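Local structure of cytochrome P450 268A2 Cyp268A2 (Mycobacterium marinum, 6BLD) at residues A[128-133]-A[378-383]; A[178-183]-A[209-214]; A[186-191]-A[407-412]; A[230-235]-A[252-257]. The protein belongs to the cytochrome P450 family, a mainly helical haem-protein fold, and here holds a haem together with (3E,5E)-6,10-dimethylundeca-3,5,9-trien-2-one. One frame throughout, in Å; residues are numbered along the deposited sequence.

Interaction 1: A[128-133]-A[378-383]. With HEM (protoporphyrin IX containing Fe), chain B.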
# COMPACT_ATOMS: atom_id res chain seq x y z
N ARG A 128 -19.01 -12.38 -4.47
CA ARG A 128 -19.06 -13.78 -4.86
C ARG A 128 -18.04 -14.62 -4.10
O ARG A 128 -18.27 -15.81 -3.88
CB ARG A 128 -18.83 -13.92 -6.37
CG ARG A 128 -19.93 -13.32 -7.23
CD ARG A 128 -21.23 -14.11 -7.13
NE ARG A 128 -22.34 -13.42 -7.78
CZ ARG A 128 -23.54 -13.97 -7.99
NH1 ARG A 128 -23.78 -15.21 -7.59
NH2 ARG A 128 -24.49 -13.26 -8.58
N ILE A 129 -16.92 -14.02 -3.70
CA ILE A 129 -15.84 -14.73 -3.04
C ILE A 129 -15.70 -14.32 -1.58
O ILE A 129 -14.75 -14.74 -0.91
CB ILE A 129 -14.51 -14.55 -3.79
CG1 ILE A 129 -14.04 -13.09 -3.68
CG2 ILE A 129 -14.66 -14.95 -5.25
CD1 ILE A 129 -12.71 -12.83 -4.34
N GLU A 130 -16.62 -13.50 -1.07
CA GLU A 130 -16.50 -13.03 0.31
C GLU A 130 -16.62 -14.16 1.32
O GLU A 130 -16.02 -14.10 2.39
CB GLU A 130 -17.56 -11.96 0.58
CG GLU A 130 -17.38 -11.25 1.92
CD GLU A 130 -18.17 -9.96 2.00
OE1 GLU A 130 -18.88 -9.62 1.03
OE2 GLU A 130 -18.09 -9.28 3.05
N ASP A 131 -17.39 -15.21 0.99
CA ASP A 131 -17.52 -16.33 1.92
C ASP A 131 -16.20 -17.06 2.09
O ASP A 131 -15.87 -17.51 3.19
CB ASP A 131 -18.61 -17.28 1.43
CG ASP A 131 -20.00 -16.81 1.80
OD1 ASP A 131 -20.31 -16.75 3.01
OD2 ASP A 131 -20.79 -16.50 0.89
N SER A 132 -15.42 -17.20 1.01
CA SER A 132 -14.11 -17.83 1.12
C SER A 132 -13.16 -16.97 1.94
O SER A 132 -12.31 -17.52 2.66
CB SER A 132 -13.53 -18.08 -0.27
OG SER A 132 -13.08 -16.88 -0.87
N ILE A 133 -13.28 -15.65 1.86
CA ILE A 133 -12.49 -14.77 2.72
C ILE A 133 -12.92 -14.93 4.17
O ILE A 133 -12.08 -14.97 5.08
CB ILE A 133 -12.61 -13.31 2.25
CG1 ILE A 133 -12.03 -13.16 0.84
CG2 ILE A 133 -11.93 -12.37 3.22
CD1 ILE A 133 -12.30 -11.81 0.21
N ALA A 378 -9.92 -5.35 -0.30
CA ALA A 378 -9.29 -5.02 0.97
C ALA A 378 -10.33 -4.82 2.07
O ALA A 378 -10.18 -5.34 3.18
CB ALA A 378 -8.42 -3.77 0.83
N ARG A 379 -11.40 -4.08 1.76
CA ARG A 379 -12.45 -3.84 2.75
C ARG A 379 -13.10 -5.15 3.19
O ARG A 379 -13.40 -5.33 4.37
CB ARG A 379 -13.49 -2.88 2.19
CG ARG A 379 -12.97 -1.48 1.94
CD ARG A 379 -14.01 -0.61 1.27
NE ARG A 379 -13.60 0.79 1.21
CZ ARG A 379 -13.51 1.51 0.10
NH1 ARG A 379 -13.81 0.96 -1.07
NH2 ARG A 379 -13.11 2.77 0.15
N ALA A 380 -13.32 -6.07 2.25
CA ALA A 380 -13.90 -7.36 2.61
C ALA A 380 -12.98 -8.14 3.53
O ALA A 380 -13.44 -8.85 4.43
CB ALA A 380 -14.21 -8.16 1.34
N GLN A 381 -11.66 -8.03 3.32
CA GLN A 381 -10.72 -8.74 4.18
C GLN A 381 -10.70 -8.15 5.59
O GLN A 381 -10.66 -8.90 6.57
CB GLN A 381 -9.32 -8.69 3.57
CG GLN A 381 -9.17 -9.49 2.29
CD GLN A 381 -7.74 -9.57 1.82
OE1 GLN A 381 -6.84 -9.93 2.58
NE2 GLN A 381 -7.51 -9.23 0.56
N LEU A 382 -10.75 -6.82 5.70
CA LEU A 382 -10.71 -6.18 7.01
C LEU A 382 -11.99 -6.43 7.80
O LEU A 382 -11.95 -6.61 9.02
CB LEU A 382 -10.45 -4.68 6.87
CG LEU A 382 -9.24 -4.31 6.00
CD1 LEU A 382 -9.28 -2.84 5.62
CD2 LEU A 382 -7.95 -4.67 6.71
N ARG A 383 -13.14 -6.41 7.12
CA ARG A 383 -14.39 -6.75 7.79
C ARG A 383 -14.37 -8.17 8.32
O ARG A 383 -14.86 -8.45 9.42
CB ARG A 383 -15.57 -6.55 6.82
CG ARG A 383 -15.85 -5.10 6.45
CD ARG A 383 -17.21 -4.96 5.76
NE ARG A 383 -17.38 -5.94 4.69
CZ ARG A 383 -17.14 -5.70 3.41
NH1 ARG A 383 -16.72 -4.50 3.03
NH2 ARG A 383 -17.32 -6.65 2.51
CHA HEM B . -3.22 1.06 -6.28
CHB HEM B . -4.00 -3.71 -5.85
CHC HEM B . -5.11 -3.10 -1.16
CHD HEM B . -3.48 1.47 -1.46
C1A HEM B . -3.34 -0.28 -6.58
C2A HEM B . -3.13 -0.90 -7.88
C3A HEM B . -3.34 -2.21 -7.76
C4A HEM B . -3.70 -2.48 -6.38
CMA HEM B . -3.23 -3.26 -8.89
CAA HEM B . -2.73 -0.16 -9.17
CBA HEM B . -3.99 0.43 -9.80
CGA HEM B . -3.62 1.31 -10.97
O1A HEM B . -4.51 1.60 -11.81
O2A HEM B . -2.43 1.73 -11.06
C1B HEM B . -4.43 -3.96 -4.56
C2B HEM B . -4.95 -5.21 -4.07
C3B HEM B . -5.27 -5.07 -2.78
C4B HEM B . -4.96 -3.70 -2.40
CMB HEM B . -5.12 -6.51 -4.89
CAB HEM B . -5.85 -6.22 -1.94
CBB HEM B . -6.28 -6.06 -0.69
C1C HEM B . -4.77 -1.80 -0.83
C2C HEM B . -4.95 -1.17 0.46
C3C HEM B . -4.49 0.10 0.37
C4C HEM B . -4.02 0.30 -0.98
CMC HEM B . -5.56 -1.88 1.69
CAC HEM B . -4.44 1.22 1.43
CBC HEM B . -5.07 1.17 2.60
C1D HEM B . -3.28 1.78 -2.79
C2D HEM B . -2.85 3.05 -3.32
C3D HEM B . -2.78 2.94 -4.65
C4D HEM B . -3.16 1.59 -5.01
CMD HEM B . -2.54 4.31 -2.48
CAD HEM B . -2.37 4.06 -5.64
CBD HEM B . -3.55 5.00 -5.85
CGD HEM B . -3.18 6.14 -6.76
O1D HEM B . -4.03 7.03 -6.99
O2D HEM B . -2.02 6.16 -7.26
NA HEM B . -3.69 -1.28 -5.69
NB HEM B . -4.45 -3.05 -3.51
NC HEM B . -4.20 -0.88 -1.68
ND HEM B . -3.46 0.91 -3.85
FE HEM B . -4.18 -1.01 -3.72
O HOH W 1 -15.91 -10.00 4.55
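Glu130 and Arg383 form a salt bridge at the partly exposed side of a largely buried helix-helix contact, in which helix 123-147 runs beside helix 375-392. These correspond to helices D and L of the P450 core bundle; the short segments are inclined by 36°, with axes 9.8 Å apart. Arg383 NH2 donates to Glu130 OE2 at 2.8 Å, and the angle of 170° at the hydrogen shows a nearly straight bond. The carboxylate oxygen lies almost in the guanidinium plane, whereas NH2 stands well above the carboxylate plane. The two side chains cross at about a right angle. With CG anti to the backbone N (chi1 -171°) and an extended chain beyond it, Glu130 stretches across to Arg383. The same OE2 accepts from a water, 2.7 Å away, which also donates to Ala380 O. Further in, Ile133 CG2 packs against Gln381 CA at 3.9 Å, and Ile133 CD1 approaches Ala380 CB at 4.3 Å. Helix 160-170 adds to this packing through Thr165, which touches both Ile133 and Gln381. On the haem side, Ala378 CB lies 3.5 Å from the haem vinyl atom CBB. The chemistry is thus divided: apolar packing lies inward, while one carboxylate oxygen gathers two donors, an arrangement likely to favour the charged form of Glu130.

Interaction 2: A[178-183]-A[209-214]. With DXJ ((3E,5E)-6,10-dimethylundeca-3,5,9-trien-2-one), chain C.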
# COMPACT_ATOMS: atom_id res chain seq x y z
N GLU A 178 3.57 -18.99 1.04
CA GLU A 178 4.28 -18.28 2.10
C GLU A 178 5.52 -17.57 1.58
O GLU A 178 5.88 -16.51 2.09
CB GLU A 178 4.65 -19.25 3.23
CG GLU A 178 3.46 -19.78 4.01
CD GLU A 178 2.60 -18.68 4.62
OE1 GLU A 178 3.16 -17.63 5.00
OE2 GLU A 178 1.37 -18.87 4.72
N ARG A 179 6.18 -18.13 0.56
CA ARG A 179 7.36 -17.47 0.01
C ARG A 179 6.98 -16.24 -0.81
O ARG A 179 7.73 -15.26 -0.83
CB ARG A 179 8.16 -18.45 -0.85
CG ARG A 179 8.65 -19.68 -0.10
CD ARG A 179 9.22 -20.71 -1.06
NE ARG A 179 10.41 -20.23 -1.74
CZ ARG A 179 11.11 -20.94 -2.62
NH1 ARG A 179 10.74 -22.18 -2.92
NH2 ARG A 179 12.19 -20.42 -3.20
N VAL A 180 5.83 -16.27 -1.49
CA VAL A 180 5.39 -15.10 -2.23
C VAL A 180 5.06 -13.96 -1.27
O VAL A 180 5.41 -12.80 -1.51
CB VAL A 180 4.19 -15.45 -3.13
CG1 VAL A 180 3.44 -14.19 -3.55
CG2 VAL A 180 4.66 -16.23 -4.35
N ALA A 181 4.39 -14.27 -0.15
CA ALA A 181 4.09 -13.25 0.84
C ALA A 181 5.37 -12.68 1.44
O ALA A 181 5.46 -11.47 1.70
CB ALA A 181 3.20 -13.83 1.94
N HIS A 182 6.37 -13.53 1.67
CA HIS A 182 7.65 -13.05 2.19
C HIS A 182 8.38 -12.20 1.16
O HIS A 182 8.98 -11.18 1.50
CB HIS A 182 8.51 -14.23 2.63
CG HIS A 182 9.92 -13.86 2.97
ND1 HIS A 182 10.94 -13.91 2.05
CD2 HIS A 182 10.48 -13.43 4.13
CE1 HIS A 182 12.07 -13.53 2.63
NE2 HIS A 182 11.81 -13.24 3.89
N ALA A 183 8.34 -12.62 -0.11
CA ALA A 183 9.02 -11.86 -1.16
C ALA A 183 8.32 -10.53 -1.42
O ALA A 183 8.97 -9.52 -1.70
CB ALA A 183 9.09 -12.68 -2.44
N GLN A 209 12.54 -10.32 -6.14
CA GLN A 209 11.91 -10.09 -7.44
C GLN A 209 12.12 -11.29 -8.36
O GLN A 209 11.20 -11.68 -9.09
CB GLN A 209 12.48 -8.83 -8.08
CG GLN A 209 11.78 -7.55 -7.65
CD GLN A 209 12.16 -6.38 -8.53
OE1 GLN A 209 12.87 -6.53 -9.52
NE2 GLN A 209 11.69 -5.19 -8.16
N MET A 210 13.31 -11.88 -8.33
CA MET A 210 13.60 -13.03 -9.18
C MET A 210 12.68 -14.20 -8.85
O MET A 210 12.16 -14.87 -9.76
CB MET A 210 15.06 -13.44 -9.03
CG MET A 210 15.50 -14.53 -9.99
SD MET A 210 17.22 -15.01 -9.72
CE MET A 210 17.01 -16.43 -8.65
N TYR A 211 12.45 -14.46 -7.56
CA TYR A 211 11.58 -15.56 -7.18
C TYR A 211 10.15 -15.32 -7.65
O TYR A 211 9.50 -16.23 -8.18
CB TYR A 211 11.61 -15.78 -5.67
CG TYR A 211 10.51 -16.70 -5.18
CD1 TYR A 211 10.59 -18.07 -5.39
CD2 TYR A 211 9.38 -16.20 -4.54
CE1 TYR A 211 9.59 -18.92 -4.96
CE2 TYR A 211 8.37 -17.04 -4.11
CZ TYR A 211 8.48 -18.40 -4.32
OH TYR A 211 7.49 -19.24 -3.90
N LEU A 212 9.64 -14.10 -7.46
CA LEU A 212 8.29 -13.79 -7.91
C LEU A 212 8.15 -13.93 -9.42
O LEU A 212 7.09 -14.35 -9.91
CB LEU A 212 7.90 -12.37 -7.47
CG LEU A 212 7.72 -12.18 -5.96
CD1 LEU A 212 7.51 -10.71 -5.62
CD2 LEU A 212 6.56 -13.02 -5.45
N HIS A 213 9.20 -13.61 -10.17
CA HIS A 213 9.17 -13.82 -11.62
C HIS A 213 9.23 -15.30 -11.96
O HIS A 213 8.72 -15.71 -13.01
CB HIS A 213 10.31 -13.06 -12.29
CG HIS A 213 10.04 -11.59 -12.45
ND1 HIS A 213 10.21 -10.93 -13.64
CD2 HIS A 213 9.61 -10.67 -11.56
CE1 HIS A 213 9.90 -9.65 -13.49
NE2 HIS A 213 9.53 -9.47 -12.23
N GLN A 214 9.85 -16.11 -11.10
CA GLN A 214 9.85 -17.56 -11.32
C GLN A 214 8.45 -18.13 -11.15
O GLN A 214 8.01 -18.95 -11.97
CB GLN A 214 10.83 -18.23 -10.36
CG GLN A 214 12.28 -18.17 -10.80
CD GLN A 214 12.48 -18.75 -12.18
OE1 GLN A 214 12.13 -19.90 -12.45
NE2 GLN A 214 13.06 -17.96 -13.07
C10 DXJ C . 7.85 -2.47 -5.73
C13 DXJ C . 11.60 -2.50 -4.96
C01 DXJ C . -0.06 0.23 -3.87
C02 DXJ C . 1.27 -0.50 -3.79
C03 DXJ C . 1.88 -0.87 -4.90
C04 DXJ C . 1.90 -0.81 -2.43
C05 DXJ C . 3.22 -1.60 -4.85
C06 DXJ C . 4.25 -1.00 -5.80
C07 DXJ C . 5.46 -1.90 -6.03
C08 DXJ C . 6.63 -1.57 -5.51
C09 DXJ C . 5.32 -3.18 -6.85
C11 DXJ C . 9.05 -2.01 -5.43
C12 DXJ C . 10.29 -2.88 -5.64
O14 DXJ C . 10.23 -3.84 -6.33
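Arg179 opens the contact by laying its side chain against Tyr211. Its CB is 3.2 Å from Tyr211 OH, and the chain then bends at CD (chi3 65°), placing NE near the ring. Beyond that bend, CZ of Arg179 reaches 3.4 Å from Tyr211 CE1. The guanidinium and ring planes differ by only 18°, and CE1 lies over one guanidinium face, offset toward its rim. Tyr211 OH itself is engaged by Asp176 OD1, a hydrogen bond from just before the segment that holds the phenol end. Val180 comes next and uses both branches: CG2 meets Tyr211 CE2 at 3.8 Å, while CG1 meets Leu212 CD2, also at 3.8 Å. Its backbone N faces the edge of the tyrosine ring. One turn on, Ala183 CB touches the same two partners, 3.8 Å from Leu212 CG and 4.1 Å from Tyr211 CD2. On the other helix, Gln209 turns away from this interface and its NE2 donates to O14 of (3E,5E)-6,10-dimethylundeca-3,5,9-trien-2-one (DXJ) at 2.7 Å, besides a bond to Leu95 O. The segments belong to helices 177-186 and 201-225, the F and G pair of the P450 fold; the two short segments run at 140° to each other with axes 9.6 Å apart. Val180 also rests on Ile163 of helix 160-170, and Leu212 continues inward onto Phe254 and Val255 of helix 247-278, setting the pair against that long helix.

Interaction 3: A[186-191]-A[407-412]. With DXJ ((3E,5E)-6,10-dimethylundeca-3,5,9-trien-2-one), chain C.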
# COMPACT_ATOMS: atom_id res chain seq x y z
N ALA A 186 9.36 -8.19 1.27
CA ALA A 186 10.75 -7.77 1.12
C ALA A 186 10.89 -6.55 0.21
O ALA A 186 11.76 -5.70 0.44
CB ALA A 186 11.59 -8.92 0.56
N LEU A 187 10.05 -6.44 -0.82
CA LEU A 187 10.21 -5.41 -1.84
C LEU A 187 9.88 -4.02 -1.33
O LEU A 187 10.12 -3.04 -2.06
CB LEU A 187 9.36 -5.75 -3.06
CG LEU A 187 9.77 -7.03 -3.77
CD1 LEU A 187 8.95 -7.26 -5.03
CD2 LEU A 187 11.25 -7.01 -4.09
N VAL A 188 9.33 -3.88 -0.13
CA VAL A 188 9.08 -2.58 0.47
C VAL A 188 9.87 -2.38 1.76
O VAL A 188 9.66 -1.39 2.46
CB VAL A 188 7.57 -2.37 0.73
CG1 VAL A 188 6.78 -2.55 -0.57
CG2 VAL A 188 7.07 -3.34 1.80
N SER A 189 10.79 -3.30 2.07
CA SER A 189 11.56 -3.25 3.31
C SER A 189 13.04 -3.01 3.05
O SER A 189 13.89 -3.48 3.82
CB SER A 189 11.36 -4.53 4.11
OG SER A 189 9.99 -4.92 4.13
N TRP A 190 13.38 -2.29 1.98
CA TRP A 190 14.78 -2.10 1.62
C TRP A 190 15.51 -1.14 2.55
O TRP A 190 16.74 -1.07 2.49
CB TRP A 190 14.89 -1.61 0.17
CG TRP A 190 14.36 -0.22 -0.06
CD1 TRP A 190 15.01 0.96 0.19
CD2 TRP A 190 13.09 0.14 -0.60
NE1 TRP A 190 14.21 2.02 -0.16
CE2 TRP A 190 13.03 1.54 -0.65
CE3 TRP A 190 11.98 -0.60 -1.05
CZ2 TRP A 190 11.91 2.23 -1.13
CZ3 TRP A 190 10.88 0.08 -1.52
CH2 TRP A 190 10.85 1.48 -1.56
N ALA A 191 14.79 -0.40 3.40
CA ALA A 191 15.40 0.50 4.36
C ALA A 191 15.35 -0.04 5.78
O ALA A 191 15.62 0.71 6.73
CB ALA A 191 14.72 1.87 4.30
N ASN A 407 10.36 5.02 3.70
CA ASN A 407 9.64 6.17 3.18
C ASN A 407 8.50 5.79 2.25
O ASN A 407 7.94 6.67 1.58
CB ASN A 407 10.61 7.12 2.46
CG ASN A 407 11.42 6.41 1.37
OD1 ASN A 407 10.86 5.73 0.51
ND2 ASN A 407 12.73 6.59 1.40
N PHE A 408 8.14 4.51 2.18
CA PHE A 408 7.09 4.06 1.27
C PHE A 408 5.90 3.47 2.01
O PHE A 408 4.78 3.95 1.84
CB PHE A 408 7.67 3.04 0.27
CG PHE A 408 6.69 2.59 -0.78
CD1 PHE A 408 5.68 3.43 -1.23
CD2 PHE A 408 6.77 1.31 -1.32
CE1 PHE A 408 4.78 3.01 -2.19
CE2 PHE A 408 5.88 0.88 -2.28
CZ PHE A 408 4.88 1.73 -2.72
N VAL A 409 6.12 2.44 2.83
CA VAL A 409 5.04 1.72 3.49
C VAL A 409 5.16 1.91 5.00
O VAL A 409 6.25 1.77 5.56
CB VAL A 409 5.04 0.22 3.12
CG1 VAL A 409 4.08 -0.56 4.01
CG2 VAL A 409 4.68 0.04 1.66
N HIS A 410 4.04 2.25 5.64
CA HIS A 410 3.94 2.34 7.10
C HIS A 410 3.71 0.92 7.62
O HIS A 410 2.58 0.43 7.67
CB HIS A 410 2.81 3.28 7.50
CG HIS A 410 2.74 3.57 8.96
ND1 HIS A 410 1.55 3.82 9.62
CD2 HIS A 410 3.71 3.66 9.90
CE1 HIS A 410 1.80 4.04 10.90
NE2 HIS A 410 3.10 3.95 11.10
N ALA A 411 4.79 0.25 8.00
CA ALA A 411 4.76 -1.18 8.26
C ALA A 411 5.14 -1.50 9.69
O ALA A 411 5.92 -0.78 10.33
CB ALA A 411 5.70 -1.92 7.30
N ILE A 412 4.60 -2.60 10.19
CA ILE A 412 4.95 -3.16 11.49
C ILE A 412 5.66 -4.48 11.25
O ILE A 412 5.07 -5.42 10.70
CB ILE A 412 3.71 -3.35 12.39
CG1 ILE A 412 3.14 -1.99 12.81
CG2 ILE A 412 4.06 -4.18 13.61
CD1 ILE A 412 1.83 -2.09 13.56
C10 DXJ C . 7.85 -2.47 -5.73
C13 DXJ C . 11.60 -2.50 -4.96
C01 DXJ C . -0.06 0.23 -3.87
C02 DXJ C . 1.27 -0.50 -3.79
C03 DXJ C . 1.88 -0.87 -4.90
C04 DXJ C . 1.90 -0.81 -2.43
C05 DXJ C . 3.22 -1.60 -4.85
C06 DXJ C . 4.25 -1.00 -5.80
C07 DXJ C . 5.46 -1.90 -6.03
C08 DXJ C . 6.63 -1.57 -5.51
C09 DXJ C . 5.32 -3.18 -6.85
C11 DXJ C . 9.05 -2.01 -5.43
C12 DXJ C . 10.29 -2.88 -5.64
O14 DXJ C . 10.23 -3.84 -6.33
O HOH W 2 8.80 1.60 3.04
O HOH W 3 8.05 -1.03 4.80
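Val188 meets Phe408 and Val409 where the F-G loop of the P450 fold packs against the tip of the C-terminal beta hairpin, formed by strands 402-404 and 411-418. Its CG1 is 3.9 Å from Phe408 CD2, and its CB is equally far, 3.9 Å, from Val409 CG2. Trp190 approaches from a second direction: CH2 lies 4.0 Å from Phe408 CB, and the two side chains cross at about a right angle. The indole reaches this place with CG between the backbone N and the carbonyl carbon (chi1 68°). A water joins the backbones beside these apolar contacts, donating to Val188 O at 3.2 Å and accepting from Val409 N at 2.8 Å.

Outside this first shell, the indole and its neighbour are tied to one residue, since Trp190 NE1 and Asn407 ND2 both donate to Glu89 OE1. Ser189 OG is bonded to Asp185 O and to Arg413 NH2, a further link between loop and hairpin. On the loop side, a type I turn from Ala186 to Ser189 is closed by Ser189 N donating to Ala186 O at 3.1 Å. The hairpin tip is positioned by backbone bonds of Phe408 with Met309 and of His410 with Pro307. Both segments line the pocket of DXJ: Leu187 O comes within 3.3 Å of its C13. Phe408 has CG anti to the backbone N (chi1 -176°). Its ring lines the same pocket, as CZ stands 3.9 Å from ligand atom C04.

Interaction 4: A[230-235]-A[252-257]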
# COMPACT_ATOMS: atom_id res chain seq x y z
N ASP A 230 -9.72 -17.55 -13.41
CA ASP A 230 -9.06 -16.72 -12.41
C ASP A 230 -8.51 -15.44 -13.03
O ASP A 230 -8.68 -15.15 -14.21
CB ASP A 230 -7.95 -17.51 -11.72
CG ASP A 230 -6.79 -17.80 -12.64
OD1 ASP A 230 -5.94 -16.91 -12.83
OD2 ASP A 230 -6.75 -18.91 -13.21
N LEU A 231 -7.81 -14.67 -12.19
CA LEU A 231 -7.28 -13.38 -12.61
C LEU A 231 -6.09 -13.55 -13.55
O LEU A 231 -6.00 -12.85 -14.57
CB LEU A 231 -6.88 -12.58 -11.38
CG LEU A 231 -6.72 -11.07 -11.49
CD1 LEU A 231 -7.16 -10.45 -10.19
CD2 LEU A 231 -5.29 -10.71 -11.79
N PHE A 232 -5.18 -14.46 -13.22
CA PHE A 232 -3.99 -14.66 -14.04
C PHE A 232 -4.32 -15.29 -15.38
O PHE A 232 -3.67 -15.00 -16.39
CB PHE A 232 -2.97 -15.52 -13.29
CG PHE A 232 -1.54 -15.13 -13.53
CD1 PHE A 232 -1.14 -13.81 -13.42
CD2 PHE A 232 -0.60 -16.08 -13.87
CE1 PHE A 232 0.17 -13.45 -13.63
CE2 PHE A 232 0.71 -15.73 -14.09
CZ PHE A 232 1.10 -14.41 -13.97
N SER A 233 -5.32 -16.18 -15.41
CA SER A 233 -5.70 -16.83 -16.66
C SER A 233 -6.10 -15.81 -17.71
O SER A 233 -5.66 -15.87 -18.86
CB SER A 233 -6.86 -17.80 -16.42
OG SER A 233 -6.46 -18.91 -15.63
N ALA A 234 -6.95 -14.85 -17.33
CA ALA A 234 -7.39 -13.84 -18.28
C ALA A 234 -6.24 -12.95 -18.73
O ALA A 234 -6.23 -12.49 -19.88
CB ALA A 234 -8.51 -12.99 -17.66
N LEU A 235 -5.26 -12.71 -17.85
CA LEU A 235 -4.15 -11.84 -18.21
C LEU A 235 -3.23 -12.52 -19.22
O LEU A 235 -2.87 -11.92 -20.25
CB LEU A 235 -3.37 -11.45 -16.96
CG LEU A 235 -2.09 -10.66 -17.21
CD1 LEU A 235 -2.40 -9.18 -17.41
CD2 LEU A 235 -1.11 -10.85 -16.07
N ALA A 252 5.71 -8.60 -14.38
CA ALA A 252 5.69 -7.31 -13.69
C ALA A 252 4.36 -7.09 -12.99
O ALA A 252 4.32 -6.54 -11.88
CB ALA A 252 5.98 -6.18 -14.68
N PHE A 253 3.25 -7.50 -13.61
CA PHE A 253 1.96 -7.34 -12.96
C PHE A 253 1.82 -8.30 -11.78
O PHE A 253 1.18 -7.96 -10.77
CB PHE A 253 0.82 -7.56 -13.95
CG PHE A 253 -0.53 -7.70 -13.29
CD1 PHE A 253 -1.19 -6.58 -12.81
CD2 PHE A 253 -1.10 -8.94 -13.12
CE1 PHE A 253 -2.42 -6.70 -12.20
CE2 PHE A 253 -2.33 -9.07 -12.51
CZ PHE A 253 -2.99 -7.95 -12.04
N PHE A 254 2.39 -9.50 -11.90
CA PHE A 254 2.36 -10.44 -10.78
C PHE A 254 3.06 -9.86 -9.56
O PHE A 254 2.58 -10.03 -8.43
CB PHE A 254 3.00 -11.77 -11.19
CG PHE A 254 2.94 -12.83 -10.12
CD1 PHE A 254 1.78 -13.56 -9.93
CD2 PHE A 254 4.04 -13.08 -9.32
CE1 PHE A 254 1.73 -14.54 -8.95
CE2 PHE A 254 3.98 -14.05 -8.33
CZ PHE A 254 2.83 -14.78 -8.15
N VAL A 255 4.18 -9.18 -9.77
CA VAL A 255 4.86 -8.51 -8.66
C VAL A 255 4.00 -7.38 -8.12
O VAL A 255 3.80 -7.26 -6.90
CB VAL A 255 6.24 -7.98 -9.12
CG1 VAL A 255 6.91 -7.22 -7.99
CG2 VAL A 255 7.11 -9.14 -9.59
N LEU A 256 3.47 -6.54 -9.00
CA LEU A 256 2.58 -5.47 -8.57
C LEU A 256 1.41 -6.02 -7.76
O LEU A 256 1.09 -5.51 -6.68
CB LEU A 256 2.07 -4.69 -9.78
CG LEU A 256 0.94 -3.69 -9.55
CD1 LEU A 256 1.32 -2.65 -8.50
CD2 LEU A 256 0.50 -3.04 -10.85
N LEU A 257 0.78 -7.10 -8.26
CA LEU A 257 -0.36 -7.68 -7.57
C LEU A 257 0.05 -8.30 -6.24
O LEU A 257 -0.67 -8.17 -5.24
CB LEU A 257 -1.04 -8.72 -8.46
CG LEU A 257 -2.33 -9.38 -7.98
CD1 LEU A 257 -3.34 -8.32 -7.57
CD2 LEU A 257 -2.88 -10.24 -9.10
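Leu231 pushes its CD2 methyl against the edge of the Phe253 ring, 3.5 Å from CE2 and near the ring plane. The contact joins two nearly antiparallel helices of the P450 fold, 231-237 (helix H) and the long helix 247-278 (helix I). Their short segments lie at 154° with axes 12.0 Å apart, a wide spacing bridged by large side chains. The same methyl, Leu231 CD2, touches Leu257 CD2 at 3.6 Å, so a single branch serves two residues one turn apart on helix 247-278. From the next turn of helix H, Leu235 CD2 reaches Phe253 CD2 at 3.5 Å, approaching the ring obliquely. An aromatic pair adds to these methyl contacts. Phe232 and Phe254 form an offset edge-to-face pair, with centroids 5.6 Å apart, planes at 62°, and the edge of Phe254 toward the face of Phe232.

Further apolar cover comes from Val117 of helix 109-117, which touches Leu231, Leu235 and Phe253, and from Val170 of helix 160-170, which touches Phe232 and Leu257. Leu257 also touches the haem, bringing this packing to the edge of the cofactor site. At its start, helix 231-237 is N-capped by Asp230, although that residue is poorly ordered: its OD1 accepts from Ser233 N at 2.8 Å, the donor lying above the carboxylate plane.

Overall arrangement
Interaction 1 (Ala378, Gln381) and interaction 4 (Leu257) reach the haem; interactions 2 and 3 contact DXJ, whose pocket also includes Leu256 of interaction 4. Interactions 2 and 4 lie in series along the chain, both within the loop closed by interaction 1, whereas interaction 3 crosses interactions 1 and 2 and encloses interaction 4. Helix 201-225 of interaction 2, followed in the chain by helix 231-237, meets helix 247-278 of interaction 4 where Leu212 O lies 3.4 Å from Phe254 CD2; the centres are 14 Å apart. Leu187 of interaction 3 joins them, its CD1 3.8 Å from Leu212 CD1. Interaction 1 touches none of the others, its centre 19 to 25 Å away. Helix packing and hairpin tip together shape one pocket.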